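Side-chain contact in ethanolamine utilization protein EutJ (Carboxydothermus hydrogenoformans Z-2901, PDB 3H1Q), which binds ATP and is probably an actin-like ATPase-family protein of the ethanolamine utilization system: residues 10-13 with 14-18. Numbering follows the deposited sequence.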
loop_
_atom_site.group_PDB
_atom_site.type_symbol
_atom_site.label_atom_id
_atom_site.label_comp_id
_atom_site.label_asym_id
_atom_site.label_seq_id
_atom_site.Cartn_x
_atom_site.Cartn_y
_atom_site.Cartn_z
ATOM N N LEU A 10 5.558 -11.155 -3.669
ATOM C CA LEU A 10 4.223 -10.678 -3.350
ATOM C C LEU A 10 3.244 -11.816 -3.184
ATOM O O LEU A 10 2.336 -11.748 -2.374
ATOM C CB LEU A 10 3.716 -9.809 -4.492
ATOM C CG LEU A 10 3.734 -8.281 -4.478
ATOM C CD1 LEU A 10 4.931 -7.746 -3.718
ATOM C CD2 LEU A 10 3.639 -7.728 -5.933
ATOM N N ASN A 11 3.382 -12.856 -3.996
ATOM C CA ASN A 11 2.490 -13.996 -3.835
ATOM C C ASN A 11 2.781 -14.678 -2.511
ATOM O O ASN A 11 1.838 -15.073 -1.803
ATOM C CB ASN A 11 2.565 -14.964 -5.004
ATOM C CG ASN A 11 1.620 -14.593 -6.111
ATOM O OD1 ASN A 11 2.003 -14.560 -7.261
ATOM N ND2 ASN A 11 0.370 -14.323 -5.775
ATOM N N LEU A 12 4.072 -14.760 -2.169
ATOM C CA LEU A 12 4.499 -15.339 -0.904
ATOM C C LEU A 12 3.890 -14.545 0.243
ATOM O O LEU A 12 3.120 -15.082 1.058
ATOM C CB LEU A 12 6.027 -15.341 -0.781
ATOM C CG LEU A 12 6.629 -16.046 0.438
ATOM C CD1 LEU A 12 6.207 -17.497 0.489
ATOM C CD2 LEU A 12 8.149 -15.937 0.489
ATOM N N LEU A 13 4.218 -13.253 0.265
ATOM C CA LEU A 13 3.822 -12.375 1.334
ATOM C C LEU A 13 2.341 -12.420 1.478
ATOM O O LEU A 13 1.823 -12.352 2.584
ATOM C CB LEU A 13 4.274 -10.961 1.068
ATOM C CG LEU A 13 4.147 -10.033 2.268
ATOM C CD1 LEU A 13 4.798 -10.613 3.473
ATOM C CD2 LEU A 13 4.763 -8.720 1.960
ATOM N N ASN A 14 1.637 -12.574 0.379
ATOM C CA ASN A 14 0.197 -12.653 0.516
ATOM C C ASN A 14 -0.264 -13.863 1.346
ATOM O O ASN A 14 -1.198 -13.764 2.162
ATOM C CB ASN A 14 -0.508 -12.677 -0.822
ATOM C CG ASN A 14 -1.981 -12.714 -0.653
ATOM O OD1 ASN A 14 -2.531 -11.764 -0.142
ATOM N ND2 ASN A 14 -2.639 -13.819 -1.032
ATOM N N ASP A 15 0.389 -15.003 1.107
ATOM C CA ASP A 15 0.128 -16.178 1.878
ATOM C C ASP A 15 0.612 -16.100 3.319
ATOM O O ASP A 15 -0.114 -16.506 4.227
ATOM C CB ASP A 15 0.673 -17.394 1.173
ATOM C CG ASP A 15 -0.348 -17.993 0.242
ATOM O OD1 ASP A 15 -1.540 -18.111 0.636
ATOM O OD2 ASP A 15 0.014 -18.343 -0.903
ATOM N N LEU A 16 1.826 -15.595 3.528
ATOM C CA LEU A 16 2.349 -15.491 4.877
ATOM C C LEU A 16 1.293 -14.756 5.694
ATOM O O LEU A 16 0.899 -15.235 6.778
ATOM C CB LEU A 16 3.715 -14.790 4.930
ATOM C CG LEU A 16 4.853 -15.497 4.159
ATOM C CD1 LEU A 16 6.184 -14.806 4.344
ATOM C CD2 LEU A 16 5.043 -17.000 4.505
ATOM N N ILE A 17 0.787 -13.647 5.137
ATOM C CA ILE A 17 -0.258 -12.887 5.785
ATOM C C ILE A 17 -1.534 -13.682 5.939
ATOM O O ILE A 17 -1.901 -14.034 7.037
ATOM C CB ILE A 17 -0.541 -11.592 5.072
ATOM C CG1 ILE A 17 0.610 -10.608 5.330
ATOM C CG2 ILE A 17 -1.833 -11.031 5.578
ATOM C CD1 ILE A 17 0.941 -9.711 4.187
ATOM N N VAL A 18 -2.189 -14.005 4.838
ATOM C CA VAL A 18 -3.469 -14.695 4.879
ATOM C C VAL A 18 -3.488 -16.098 5.546
ATOM O O VAL A 18 -4.379 -16.399 6.324
ATOM C CB VAL A 18 -4.090 -14.768 3.476
ATOM C CG1 VAL A 18 -5.437 -15.438 3.545
ATOM C CG2 VAL A 18 -4.224 -13.390 2.877
#
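Of the flat side-chain groups on this helical turn, the Asp15 carboxylate alone comes near a carbonyl oxygen of the preceding turn, that of Asn11. Asp15 OD2 is 3.9 Å from Asn11 O, but both are acceptors and no bond joins them; the carboxylate's polar partner is Arg19, through a salt bridge from Asp15 OD1 to Arg19 NE. Asn14 meets the earlier turn through its CB, which rests 3.4 Å from Leu10 O. With its CG anti to the backbone N (chi1 -178°), its amide is carried away from that turn, and the side chain touches His259, as does that of Asn11.

Two i to i+4 pairs supply the apolar contacts. Leu12 CG approaches Leu16 CD1 at 4.1 Å, the two side chains crossing at a slant. Leu13 CG lies 3.8 Å from Ile17 CD1, and Leu13 CD1 is 4.0 Å from Ile17 CD1, so the end of Ile17 is met by both the branch point and one arm of Leu13. Leu12, Leu13 and Leu16 all touch Pro51 of strand 51-58, whereas Leu10 packs on Val263 and Leu266 of helix 263-269.

The backbone evidence for an alpha-helix is a run of four i to i+4 hydrogen bonds, from Asn14, Asp15, Leu16 and Ile17 back to Leu10, Asn11, Leu12 and Leu13. They are uneven: Leu16 N to Leu12 O (2.8 Å) lies in the carbonyl plane, while Asn14 N to Leu10 O is bent (N-H...O 146°). The arrangement is that of an amphipathic helix end: the last turns of helix 3-18 seat leucines against a strand and a helix of this actin-like ATPase fold.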